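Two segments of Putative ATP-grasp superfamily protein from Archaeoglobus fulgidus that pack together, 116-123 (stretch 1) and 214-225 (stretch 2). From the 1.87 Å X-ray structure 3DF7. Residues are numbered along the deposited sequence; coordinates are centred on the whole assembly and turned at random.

Stretch 1, residues 116-123: KKLRGEVQ
Stretch 2, residues 214-225: EEAVRAVECVEG

Lys116 to Leu118 are helical, continuing a helix that begins earlier in the chain. Leu118 O accepts from both Glu121 N at 2.7 Å and Val122 N at 3.0 Å, which draws the chain round at this point. Gly120 has phi/psi -96/5. Val122 is extended, at -156/157.

Stretch 2 enters as a helix that begins earlier in the chain, and Glu214 through Val220 are helical, with i to i+4 bonds such as Ala219 N to Glu215 O at 3.0 Å. A type I turn spans Val220 to Val223, closed by Val223 N to Val220 O at 3.2 Å. Gly225 has a positive phi of 110 (psi -22), where a CB would be jammed against the preceding carbonyl O.

The backbones come nearest at Val122 CA and Ala219 CA, 6.0 Å apart. The contact buries 424 Å² in total.

Leu118 (chi1 m, chi2 t) points sideways, but its end reaches stretch 2. Its CD2 lies 3.7 Å from Cys222 CB, 4.4 Å from Ala219 CB and 4.4 Å from Val223 CG2, so one methyl touches three side chains. Val122 (p) points toward stretch 2 and places CG1 4.2 Å from Ala219 CB. Cys222 (m) also points toward stretch 1; its SG is only 3.0 Å from Glu121 CB, a tight approach.

The one direct hydrogen bond across the stretches runs from Lys117 NZ to Cys222 O, at 2.7 Å, and satisfies a carbonyl at the turn. The lysine reaches it with chi angles t, p, t, p. The same NZ forms a long salt bridge with Glu224 OE1 at 3.9 Å.

Arg218 (t, t, m, chi4 -66°) is held within its own helix. Its NE and NH2 donate hydrogen bonds to Glu215 OE1 (2.8 Å) and OE2 (3.0 Å), as part of a salt bridge. NH2 also makes a salt bridge with Glu214 OE2 at 2.7 Å. Arg218 CD approaches Glu121 O at 3.1 Å.

A water links the stretches, donating to Glu215 OE1 at 2.5 Å and accepting from Gln123 N at 3.0 Å.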

# COMPACT_ATOMS: atom_id res chain seq x y z
N LYS A 116 -1.05 15.18 13.01
CA LYS A 116 -0.29 15.85 14.06
C LYS A 116 1.19 15.49 13.99
O LYS A 116 2.06 16.29 14.34
CB LYS A 116 -0.84 15.48 15.44
CG LYS A 116 -2.30 15.87 15.63
CD LYS A 116 -2.75 15.73 17.08
CE LYS A 116 -2.65 14.31 17.59
NZ LYS A 116 -3.11 14.19 19.00
N LYS A 117 1.49 14.28 13.53
CA LYS A 117 2.87 13.83 13.43
C LYS A 117 3.62 14.55 12.31
O LYS A 117 4.78 14.93 12.47
CB LYS A 117 2.92 12.32 13.17
CG LYS A 117 4.30 11.70 13.33
CD LYS A 117 4.66 11.55 14.81
CE LYS A 117 6.06 10.99 14.99
NZ LYS A 117 7.10 11.95 14.54
N LEU A 118 2.95 14.76 11.18
CA LEU A 118 3.57 15.39 10.02
C LEU A 118 3.49 16.91 9.85
O LEU A 118 4.42 17.52 9.30
CB LEU A 118 3.00 14.77 8.74
CG LEU A 118 3.12 13.25 8.57
CD1 LEU A 118 2.40 12.83 7.29
CD2 LEU A 118 4.58 12.84 8.53
N ARG A 119 2.40 17.52 10.31
CA ARG A 119 2.18 18.96 10.11
C ARG A 119 3.34 19.94 10.24
O ARG A 119 3.42 20.89 9.47
CB ARG A 119 1.01 19.45 10.97
CG ARG A 119 1.18 19.29 12.46
CD ARG A 119 -0.00 19.90 13.19
NE ARG A 119 0.00 19.56 14.60
CZ ARG A 119 -0.96 19.89 15.46
NH1 ARG A 119 -2.01 20.59 15.04
NH2 ARG A 119 -0.87 19.51 16.72
N GLY A 120 4.23 19.73 11.20
CA GLY A 120 5.34 20.66 11.34
C GLY A 120 6.61 20.22 10.64
O GLY A 120 7.64 20.89 10.73
N GLU A 121 6.53 19.11 9.91
CA GLU A 121 7.70 18.57 9.23
C GLU A 121 7.60 18.48 7.71
O GLU A 121 8.62 18.39 7.02
CB GLU A 121 7.99 17.18 9.79
CG GLU A 121 8.25 17.19 11.29
CD GLU A 121 9.70 17.46 11.61
OE1 GLU A 121 10.34 18.26 10.90
OE2 GLU A 121 10.20 16.86 12.59
N VAL A 122 6.38 18.47 7.19
CA VAL A 122 6.17 18.38 5.74
C VAL A 122 4.81 18.98 5.40
O VAL A 122 3.93 19.07 6.25
CB VAL A 122 6.24 16.91 5.27
CG1 VAL A 122 5.08 16.12 5.85
CG2 VAL A 122 6.24 16.84 3.74
N GLN A 123 4.64 19.41 4.15
CA GLN A 123 3.38 20.01 3.75
C GLN A 123 2.23 19.02 3.73
O GLN A 123 2.29 18.00 3.05
CB GLN A 123 3.52 20.64 2.37
CG GLN A 123 2.27 21.40 1.94
CD GLN A 123 2.01 22.62 2.80
OE1 GLN A 123 2.84 23.52 2.87
NE2 GLN A 123 0.85 22.65 3.45
N GLU A 214 11.14 14.13 -3.00
CA GLU A 214 11.78 14.84 -1.89
C GLU A 214 10.83 14.98 -0.70
O GLU A 214 11.23 14.77 0.45
CB GLU A 214 12.25 16.23 -2.33
CG GLU A 214 13.11 16.94 -1.28
CD GLU A 214 13.58 18.31 -1.73
OE1 GLU A 214 14.11 18.42 -2.85
OE2 GLU A 214 13.41 19.29 -0.96
N GLU A 215 9.58 15.34 -0.97
CA GLU A 215 8.61 15.50 0.11
C GLU A 215 8.13 14.17 0.68
O GLU A 215 7.80 14.09 1.85
CB GLU A 215 7.42 16.34 -0.37
CG GLU A 215 7.81 17.77 -0.75
CD GLU A 215 8.79 18.39 0.24
OE1 GLU A 215 8.48 18.40 1.45
OE2 GLU A 215 9.86 18.86 -0.19
N ALA A 216 8.10 13.13 -0.15
CA ALA A 216 7.68 11.81 0.32
C ALA A 216 8.73 11.31 1.32
O ALA A 216 8.40 10.76 2.37
CB ALA A 216 7.56 10.83 -0.84
N VAL A 217 9.99 11.50 0.97
CA VAL A 217 11.09 11.08 1.83
C VAL A 217 11.02 11.86 3.13
O VAL A 217 11.16 11.29 4.21
CB VAL A 217 12.46 11.33 1.16
CG1 VAL A 217 13.59 11.09 2.16
CG2 VAL A 217 12.63 10.40 -0.05
N ARG A 218 10.80 13.17 3.02
CA ARG A 218 10.72 14.03 4.20
C ARG A 218 9.63 13.53 5.15
O ARG A 218 9.79 13.56 6.37
CB ARG A 218 10.43 15.47 3.78
CG ARG A 218 10.76 16.50 4.86
CD ARG A 218 10.32 17.91 4.46
NE ARG A 218 10.77 18.27 3.12
CZ ARG A 218 12.04 18.44 2.76
NH1 ARG A 218 13.03 18.29 3.65
NH2 ARG A 218 12.33 18.75 1.51
N ALA A 219 8.52 13.06 4.57
CA ALA A 219 7.40 12.55 5.35
C ALA A 219 7.74 11.29 6.14
O ALA A 219 7.47 11.20 7.34
CB ALA A 219 6.20 12.28 4.43
N VAL A 220 8.32 10.29 5.46
CA VAL A 220 8.64 9.04 6.14
C VAL A 220 9.74 9.19 7.18
O VAL A 220 9.76 8.45 8.16
CB VAL A 220 9.04 7.93 5.13
CG1 VAL A 220 7.85 7.61 4.21
CG2 VAL A 220 10.24 8.34 4.32
N GLU A 221 10.64 10.15 7.00
CA GLU A 221 11.70 10.33 7.98
C GLU A 221 11.13 10.85 9.30
O GLU A 221 11.82 10.84 10.33
CB GLU A 221 12.78 11.25 7.41
CG GLU A 221 13.35 10.70 6.11
CD GLU A 221 14.73 11.22 5.76
OE1 GLU A 221 14.88 12.45 5.62
OE2 GLU A 221 15.66 10.40 5.63
N CYS A 222 9.87 11.28 9.28
CA CYS A 222 9.19 11.79 10.47
C CYS A 222 8.69 10.67 11.38
O CYS A 222 8.58 10.86 12.59
CB CYS A 222 7.96 12.63 10.10
SG CYS A 222 8.28 14.20 9.33
N VAL A 223 8.39 9.52 10.79
CA VAL A 223 7.84 8.40 11.54
C VAL A 223 8.81 7.28 11.85
O VAL A 223 9.13 6.46 10.99
CB VAL A 223 6.63 7.80 10.79
CG1 VAL A 223 5.87 6.85 11.69
CG2 VAL A 223 5.72 8.92 10.29
N GLU A 224 9.26 7.22 13.10
CA GLU A 224 10.18 6.17 13.52
C GLU A 224 9.47 4.83 13.46
O GLU A 224 8.31 4.72 13.86
CB GLU A 224 10.68 6.42 14.94
CG GLU A 224 11.62 7.60 15.08
CD GLU A 224 11.02 8.90 14.56
OE1 GLU A 224 9.88 9.22 14.95
OE2 GLU A 224 11.70 9.60 13.77
N GLY A 225 10.15 3.81 12.95
CA GLY A 225 9.54 2.49 12.87
C GLY A 225 9.21 2.05 11.46
O GLY A 225 9.07 0.85 11.20
O HOH W 1 6.65 19.98 2.06